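Local coordinates for histidine acid phosphatase (Bifidobacterium longum subsp. infantis, PDB 6RXD), which probably removes phosphate groups from inositol polyphosphates such as phytate, and from 2,3-bisphosphoglycerate, as a histidine acid phosphatase of the MINPP type, at residues Gly358-Gln372 and Pro405-Ala419. Sequence-based numbering, arbitrary orientation.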
ATOM      1  N   GLY A 358       3.815   5.612  -9.885  1.00 12.86           N
ATOM      2  CA  GLY A 358       3.873   4.358 -10.614  1.00 12.34           C
ATOM      3  C   GLY A 358       4.660   4.499 -11.903  1.00 12.47           C
ATOM      4  O   GLY A 358       5.556   5.337 -11.998  1.00 14.56           O
ATOM      5  N   PRO A 359       4.323   3.685 -12.913  1.00  9.97           N
ATOM      6  CA  PRO A 359       5.057   3.730 -14.186  1.00 10.43           C
ATOM      7  C   PRO A 359       4.973   5.112 -14.843  1.00 11.46           C
ATOM      8  O   PRO A 359       5.917   5.540 -15.528  1.00 15.20           O
ATOM      9  CB  PRO A 359       4.326   2.695 -15.045  1.00 14.34           C
ATOM     10  CG  PRO A 359       3.745   1.735 -14.058  1.00 11.51           C
ATOM     11  CD  PRO A 359       3.322   2.600 -12.887  1.00 10.35           C
ATOM     12  N   SER A 360       3.843   5.792 -14.633  1.00 11.13           N
ATOM     13  CA  SER A 360       3.629   7.141 -15.166  1.00 12.64           C
ATOM     14  C   SER A 360       3.822   7.162 -16.683  1.00 12.50           C
ATOM     15  O   SER A 360       3.553   6.170 -17.360  1.00 12.88           O
ATOM     16  CB  SER A 360       4.543   8.145 -14.459  1.00 13.51           C
ATOM     17  OG  SER A 360       4.111   9.489 -14.691  1.00 12.43           O
ATOM     18  N   TYR A 361       4.278   8.290 -17.218  1.00 12.83           N
ATOM     19  CA  TYR A 361       4.286   8.488 -18.669  1.00 13.69           C
ATOM     20  C   TYR A 361       5.561   8.005 -19.365  1.00 15.13           C
ATOM     21  O   TYR A 361       6.638   7.980 -18.768  1.00 13.63           O
ATOM     22  CB  TYR A 361       3.987   9.962 -19.015  1.00 14.43           C
ATOM     23  CG  TYR A 361       5.102  10.951 -18.688  1.00 15.81           C
ATOM     24  CD1 TYR A 361       6.096  11.237 -19.614  1.00 17.31           C
ATOM     25  CD2 TYR A 361       5.142  11.608 -17.467  1.00 16.23           C
ATOM     26  CE1 TYR A 361       7.100  12.153 -19.336  1.00 16.55           C
ATOM     27  CE2 TYR A 361       6.149  12.515 -17.171  1.00 14.13           C
ATOM     28  CZ  TYR A 361       7.123  12.784 -18.111  1.00 18.83           C
ATOM     29  OH  TYR A 361       8.120  13.695 -17.829  1.00 20.96           O
ATOM     30  N   ALA A 362       5.427   7.629 -20.634  1.00 13.92           N
ATOM     31  CA  ALA A 362       6.556   7.123 -21.415  1.00 16.33           C
ATOM     32  C   ALA A 362       7.582   8.223 -21.665  1.00 17.29           C
ATOM     33  O   ALA A 362       7.218   9.369 -21.909  1.00 21.06           O
ATOM     34  CB  ALA A 362       6.073   6.548 -22.735  1.00 17.76           C
ATOM     35  N   GLY A 363       8.860   7.863 -21.611  1.00 18.09           N
ATOM     36  CA  GLY A 363       9.921   8.829 -21.837  1.00 22.76           C
ATOM     37  C   GLY A 363      10.639   9.242 -20.564  1.00 24.70           C
ATOM     38  O   GLY A 363      11.557  10.063 -20.610  1.00 26.14           O
ATOM     39  N   GLN A 364      10.217   8.695 -19.426  1.00 21.31           N
ATOM     40  CA  GLN A 364      10.877   8.967 -18.153  1.00 16.88           C
ATOM     41  C   GLN A 364      10.899   7.715 -17.274  1.00 14.89           C
ATOM     42  O   GLN A 364      10.071   6.809 -17.448  1.00 16.59           O
ATOM     43  CB  GLN A 364      10.182  10.124 -17.412  1.00 18.77           C
ATOM     44  CG  GLN A 364       8.718   9.852 -17.009  1.00 16.78           C
ATOM     45  CD  GLN A 364       8.580   9.017 -15.737  1.00 15.49           C
ATOM     46  OE1 GLN A 364       9.347   9.177 -14.779  1.00 17.45           O
ATOM     47  NE2 GLN A 364       7.606   8.109 -15.731  1.00 15.88           N
ATOM     48  N   ASN A 365      11.845   7.659 -16.341  1.00 16.82           N
ATOM     49  CA  ASN A 365      11.807   6.638 -15.292  1.00 17.11           C
ATOM     50  C   ASN A 365      12.010   7.250 -13.918  1.00 19.70           C
ATOM     51  O   ASN A 365      12.300   6.540 -12.953  1.00 19.34           O
ATOM     52  CB  ASN A 365      12.849   5.534 -15.531  1.00 27.41           C
ATOM     53  CG  ASN A 365      14.274   6.069 -15.593  1.00 27.33           C
ATOM     54  OD1 ASN A 365      14.527   7.246 -15.334  1.00 30.72           O
ATOM     55  ND2 ASN A 365      15.216   5.195 -15.928  1.00 45.52           N
ATOM     56  N   GLU A 366      11.872   8.570 -13.839  1.00 15.20           N
ATOM     57  CA  GLU A 366      12.084   9.309 -12.597  0.50 18.85           C
ATOM     58  C   GLU A 366      11.094   8.911 -11.514  1.00 20.04           C
ATOM     59  O   GLU A 366      11.409   8.943 -10.325  1.00 18.51           O
ATOM     60  CB  GLU A 366      11.990  10.819 -12.852  0.50 18.52           C
ATOM     61  CG  GLU A 366      13.091  11.371 -13.735  0.50 21.56           C
ATOM     62  CD  GLU A 366      14.466  11.171 -13.135  0.50 30.47           C
ATOM     63  OE1 GLU A 366      15.395  10.817 -13.891  0.50 33.67           O
ATOM     64  OE2 GLU A 366      14.619  11.365 -11.911  0.50 35.67           O
ATOM     65  N   THR A 367       9.883   8.548 -11.919  1.00 14.65           N
ATOM     66  CA  THR A 367       8.869   8.200 -10.924  1.00 14.34           C
ATOM     67  C   THR A 367       9.161   6.913 -10.156  1.00 17.53           C
ATOM     68  O   THR A 367       8.736   6.771  -9.016  1.00 19.15           O
ATOM     69  CB  THR A 367       7.455   8.107 -11.526  1.00 14.31           C
ATOM     70  OG1 THR A 367       7.452   7.147 -12.588  1.00 14.36           O
ATOM     71  CG2 THR A 367       6.996   9.456 -12.053  1.00 14.97           C
ATOM     72  N   TYR A 368       9.871   5.966 -10.770  1.00 14.85           N
ATOM     73  CA  TYR A 368      10.085   4.692 -10.086  1.00 14.24           C
ATOM     74  C   TYR A 368      11.523   4.251  -9.892  1.00 16.69           C
ATOM     75  O   TYR A 368      11.777   3.292  -9.159  1.00 14.58           O
ATOM     76  CB  TYR A 368       9.287   3.578 -10.748  1.00 13.57           C
ATOM     77  CG  TYR A 368       9.608   3.330 -12.195  1.00 14.34           C
ATOM     78  CD1 TYR A 368      10.609   2.448 -12.563  1.00 15.47           C
ATOM     79  CD2 TYR A 368       8.877   3.957 -13.196  1.00 18.10           C
ATOM     80  CE1 TYR A 368      10.884   2.215 -13.893  1.00 22.31           C
ATOM     81  CE2 TYR A 368       9.140   3.728 -14.514  1.00 17.72           C
ATOM     82  CZ  TYR A 368      10.138   2.859 -14.861  1.00 23.23           C
ATOM     83  OH  TYR A 368      10.379   2.633 -16.191  1.00 23.58           O
ATOM     84  N   SER A 369      12.463   4.943 -10.530  1.00 14.31           N
ATOM     85  CA  SER A 369      13.878   4.636 -10.323  1.00 17.10           C
ATOM     86  C   SER A 369      14.250   4.817  -8.855  1.00 18.83           C
ATOM     87  O   SER A 369      15.259   4.272  -8.384  1.00 16.70           O
ATOM     88  CB  SER A 369      14.766   5.518 -11.207  1.00 19.49           C
ATOM     89  OG  SER A 369      14.624   6.888 -10.858  0.63 13.65           O
ATOM     90  N   ILE A 370      13.424   5.566  -8.125  1.00 15.19           N
ATOM     91  CA  ILE A 370      13.669   5.829  -6.712  1.00 11.44           C
ATOM     92  C   ILE A 370      13.681   4.554  -5.872  1.00 12.42           C
ATOM     93  O   ILE A 370      14.219   4.545  -4.766  1.00 14.21           O
ATOM     94  CB  ILE A 370      12.635   6.817  -6.127  1.00 13.72           C
ATOM     95  CG1 ILE A 370      11.209   6.291  -6.280  1.00 14.28           C
ATOM     96  CG2 ILE A 370      12.766   8.175  -6.804  1.00 16.88           C
ATOM     97  CD1 ILE A 370      10.201   7.034  -5.378  1.00 14.71           C
ATOM     98  N   ALA A 371      13.088   3.477  -6.390  1.00 15.20           N
ATOM     99  CA  ALA A 371      13.015   2.234  -5.617  1.00 12.08           C
ATOM    100  C   ALA A 371      14.314   1.430  -5.709  1.00 13.87           C
ATOM    101  O   ALA A 371      14.436   0.373  -5.095  1.00 14.35           O
ATOM    102  CB  ALA A 371      11.818   1.381  -6.056  1.00 14.03           C
ATOM    103  N   GLN A 372      15.278   1.925  -6.477  1.00 13.05           N
ATOM    104  CA  GLN A 372      16.544   1.208  -6.637  1.00 14.84           C
ATOM    105  C   GLN A 372      17.255   0.825  -5.323  1.00 15.18           C
ATOM    106  O   GLN A 372      17.768  -0.286  -5.224  1.00 16.94           O
ATOM    107  CB  GLN A 372      17.493   1.964  -7.570  1.00 19.36           C
ATOM    108  CG  GLN A 372      18.687   1.130  -8.047  1.00 17.62           C
ATOM    109  CD  GLN A 372      18.264  -0.046  -8.906  1.00 22.10           C
ATOM    110  OE1 GLN A 372      17.457   0.099  -9.826  1.00 24.60           O
ATOM    111  NE2 GLN A 372      18.786  -1.227  -8.593  1.00 22.12           N
ATOM    112  N   PRO A 405       6.503   2.257  -6.665  1.00 10.81           N
ATOM    113  CA  PRO A 405       7.673   2.321  -7.554  1.00  9.59           C
ATOM    114  C   PRO A 405       8.461   1.014  -7.590  1.00 13.27           C
ATOM    115  O   PRO A 405       9.045   0.690  -8.625  1.00 12.21           O
ATOM    116  CB  PRO A 405       8.505   3.468  -6.967  1.00 10.22           C
ATOM    117  CG  PRO A 405       8.059   3.585  -5.534  1.00  9.44           C
ATOM    118  CD  PRO A 405       6.586   3.212  -5.546  1.00 10.72           C
ATOM    119  N   PHE A 406       8.462   0.265  -6.493  1.00 13.06           N
ATOM    120  CA  PHE A 406       9.173  -1.014  -6.447  1.00 11.98           C
ATOM    121  C   PHE A 406       8.587  -1.964  -7.490  1.00 13.54           C
ATOM    122  O   PHE A 406       9.323  -2.580  -8.262  1.00 11.51           O
ATOM    123  CB  PHE A 406       9.074  -1.603  -5.033  1.00 12.35           C
ATOM    124  CG  PHE A 406       9.947  -2.817  -4.793  1.00 12.13           C
ATOM    125  CD1 PHE A 406      11.310  -2.798  -5.072  1.00 13.17           C
ATOM    126  CD2 PHE A 406       9.395  -3.958  -4.237  1.00 14.69           C
ATOM    127  CE1 PHE A 406      12.106  -3.924  -4.811  1.00 12.63           C
ATOM    128  CE2 PHE A 406      10.172  -5.073  -3.966  1.00 16.38           C
ATOM    129  CZ  PHE A 406      11.536  -5.053  -4.257  1.00 13.29           C
ATOM    130  N   ALA A 407       7.257  -2.046  -7.536  1.00 10.20           N
ATOM    131  CA  ALA A 407       6.563  -2.863  -8.546  1.00 12.29           C
ATOM    132  C   ALA A 407       6.884  -2.428  -9.973  1.00 11.74           C
ATOM    133  O   ALA A 407       7.068  -3.260 -10.858  1.00 11.09           O
ATOM    134  CB  ALA A 407       5.046  -2.824  -8.312  1.00 11.34           C
ATOM    135  N   ALA A 408       6.935  -1.117 -10.199  1.00 10.84           N
ATOM    136  CA  ALA A 408       7.232  -0.595 -11.523  1.00 13.08           C
ATOM    137  C   ALA A 408       8.681  -0.890 -11.910  1.00 11.54           C
ATOM    138  O   ALA A 408       8.963  -1.249 -13.065  1.00 12.85           O
ATOM    139  CB  ALA A 408       6.939   0.911 -11.589  1.00 15.26           C
ATOM    140  N   LEU A 409       9.598  -0.756 -10.953  1.00 10.94           N
ATOM    141  CA  LEU A 409      11.020  -1.013 -11.233  1.00  9.30           C
ATOM    142  C   LEU A 409      11.259  -2.498 -11.521  1.00 11.40           C
ATOM    143  O   LEU A 409      12.046  -2.845 -12.406  1.00 13.94           O
ATOM    144  CB  LEU A 409      11.876  -0.551 -10.054  1.00 13.72           C
ATOM    145  CG  LEU A 409      13.385  -0.622 -10.285  1.00 14.14           C
ATOM    146  CD1 LEU A 409      13.806   0.363 -11.343  1.00 19.80           C
ATOM    147  CD2 LEU A 409      14.063  -0.291  -8.956  1.00 18.61           C
ATOM    148  N   LEU A 410      10.580  -3.368 -10.776  1.00 11.12           N
ATOM    149  CA  LEU A 410      10.686  -4.814 -10.982  1.00 13.31           C
ATOM    150  C   LEU A 410       9.913  -5.289 -12.201  1.00 18.38           C
ATOM    151  O   LEU A 410      10.144  -6.396 -12.690  1.00 16.08           O
ATOM    152  CB  LEU A 410      10.150  -5.579  -9.766  1.00 10.66           C
ATOM    153  CG  LEU A 410      11.091  -5.751  -8.581  1.00 16.47           C
ATOM    154  CD1 LEU A 410      10.343  -6.386  -7.416  1.00 21.82           C
ATOM    155  CD2 LEU A 410      12.261  -6.629  -9.007  1.00 17.65           C
ATOM    156  N   GLY A 411       8.968  -4.479 -12.667  1.00 14.05           N
ATOM    157  CA  GLY A 411       8.138  -4.893 -13.791  1.00 12.30           C
ATOM    158  C   GLY A 411       7.160  -5.988 -13.406  1.00 12.30           C
ATOM    159  O   GLY A 411       6.888  -6.895 -14.197  1.00 13.69           O
ATOM    160  N   LEU A 412       6.633  -5.896 -12.183  1.00 11.36           N
ATOM    161  CA  LEU A 412       5.644  -6.849 -11.685  1.00 11.05           C
ATOM    162  C   LEU A 412       4.350  -6.749 -12.488  1.00 10.66           C
ATOM    163  O   LEU A 412       4.061  -5.722 -13.100  1.00 10.67           O
ATOM    164  CB  LEU A 412       5.360  -6.571 -10.203  1.00  8.63           C
ATOM    165  CG  LEU A 412       6.519  -6.787  -9.234  1.00 14.46           C
ATOM    166  CD1 LEU A 412       6.062  -6.568  -7.784  1.00 13.38           C
ATOM    167  CD2 LEU A 412       7.073  -8.192  -9.415  1.00 18.45           C
ATOM    168  N   PRO A 413       3.550  -7.829 -12.490  1.00 11.27           N
ATOM    169  CA  PRO A 413       2.302  -7.798 -13.262  1.00 15.18           C
ATOM    170  C   PRO A 413       1.411  -6.644 -12.818  1.00 10.26           C
ATOM    171  O   PRO A 413       1.277  -6.389 -11.605  1.00 14.06           O
ATOM    172  CB  PRO A 413       1.643  -9.137 -12.922  1.00 14.55           C
ATOM    173  CG  PRO A 413       2.794 -10.023 -12.463  1.00 17.45           C
ATOM    174  CD  PRO A 413       3.754  -9.110 -11.791  1.00 13.99           C
ATOM    175  N   GLY A 414       0.829  -5.940 -13.788  1.00 11.78           N
ATOM    176  CA  GLY A 414       0.059  -4.742 -13.489  1.00 11.86           C
ATOM    177  C   GLY A 414       0.845  -3.445 -13.623  1.00 11.39           C
ATOM    178  O   GLY A 414       0.244  -2.387 -13.803  1.00 11.75           O
ATOM    179  N   SER A 415       2.172  -3.513 -13.528  1.00 12.16           N
ATOM    180  CA  SER A 415       3.005  -2.307 -13.530  1.00 12.23           C
ATOM    181  C   SER A 415       3.956  -2.286 -14.708  1.00 10.64           C
ATOM    182  O   SER A 415       5.058  -1.746 -14.600  1.00 14.87           O
ATOM    183  CB  SER A 415       3.832  -2.205 -12.235  1.00 11.17           C
ATOM    184  OG  SER A 415       2.985  -2.048 -11.107  1.00 11.79           O
ATOM    185  N   THR A 416       3.531  -2.861 -15.830  1.00 11.02           N
ATOM    186  CA  THR A 416       4.415  -2.989 -16.992  1.00 12.57           C
ATOM    187  C   THR A 416       4.118  -1.985 -18.110  1.00 14.43           C
ATOM    188  O   THR A 416       4.807  -1.971 -19.128  1.00 17.15           O
ATOM    189  CB  THR A 416       4.372  -4.426 -17.583  1.00 12.64           C
ATOM    190  OG1 THR A 416       3.135  -4.629 -18.273  1.00 15.75           O
ATOM    191  CG2 THR A 416       4.538  -5.489 -16.485  1.00 15.48           C
ATOM    192  N   GLN A 417       3.115  -1.134 -17.919  1.00 11.69           N
ATOM    193  CA  GLN A 417       2.662  -0.259 -19.000  1.00 11.25           C
ATOM    194  C   GLN A 417       2.706   1.219 -18.616  1.00  9.63           C
ATOM    195  O   GLN A 417       2.000   1.665 -17.703  1.00 10.87           O
ATOM    196  CB  GLN A 417       1.237  -0.622 -19.424  1.00 11.89           C
ATOM    197  CG  GLN A 417       0.740   0.137 -20.644  1.00 14.27           C
ATOM    198  CD  GLN A 417       1.600  -0.108 -21.863  1.00 11.89           C
ATOM    199  OE1 GLN A 417       1.804  -1.250 -22.267  1.00 14.82           O
ATOM    200  NE2 GLN A 417       2.115   0.966 -22.460  1.00 19.61           N
ATOM    201  N   GLN A 418       3.526   1.986 -19.319  1.00 12.02           N
ATOM    202  CA  GLN A 418       3.497   3.428 -19.131  1.00 13.61           C
ATOM    203  C   GLN A 418       2.430   4.068 -19.995  1.00 13.25           C
ATOM    204  O   GLN A 418       2.031   3.510 -21.008  1.00 14.91           O
ATOM    205  CB  GLN A 418       4.859   4.031 -19.456  1.00 11.31           C
ATOM    206  CG  GLN A 418       5.916   3.629 -18.428  1.00 14.13           C
ATOM    207  CD  GLN A 418       7.247   4.285 -18.701  1.00 17.79           C
ATOM    208  OE1 GLN A 418       7.840   4.105 -19.771  1.00 16.86           O
ATOM    209  NE2 GLN A 418       7.713   5.080 -17.751  1.00 14.67           N
ATOM    210  N   ALA A 419       1.952   5.235 -19.562  1.00 10.89           N
ATOM    211  CA  ALA A 419       0.983   6.008 -20.335  1.00 12.18           C
ATOM    212  C   ALA A 419       1.676   6.671 -21.506  1.00 16.82           C
ATOM    213  O   ALA A 419       2.906   6.797 -21.504  1.00 16.94           O
ATOM    214  CB  ALA A 419       0.334   7.060 -19.451  1.00 15.08           C
TER
HETATM  215  O   HOH W   1       9.894   5.424 -20.855  1.00 23.99           O
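Tyr368 packs against the last turns of helix 400-410, which follows strand 391-398 of the main sheet; its loop joins helices 339-357 and 372-386. This is the tight part of the contact. Tyr368 CB sits 3.7 Å from Ala408 CB, and Tyr368 CD1 lies 3.7 Å from Leu409 N. With CG between the backbone N and carbonyl carbon (chi1 60°), the ring runs on past Ala408 CB to Gln418 NE2 at its edge. Ala371 CB adds to this patch, 3.6 Å from Phe406 N; Pro405 CB touches Tyr368 CB and Ile370 CG1. The Pro359 ring meets Ala408 CB and the Ser415 and Gln417 carbonyls.

In the polar half, Gln418 NE2 donates to Pro359 O at 2.9 Å, nearly straight (168°), and to Gln364 O, also at 2.9 Å, both acceptors close to the amide plane. Ala419 N to Ser360 O and Ala362 N to Ala419 O bridge Tyr361 with Ala419. On the open side, at exposed Gly363, Gln418 OE1 accepts from a water 2.7 Å away, which accepts from Gly363 N at 2.8 Å. With both NE2 hydrogens and OE1 engaged, the Gln418 amide is fixed in rotation and pins the 358-372 loop to the chain after the helix, where the backbones pair only in one bridge.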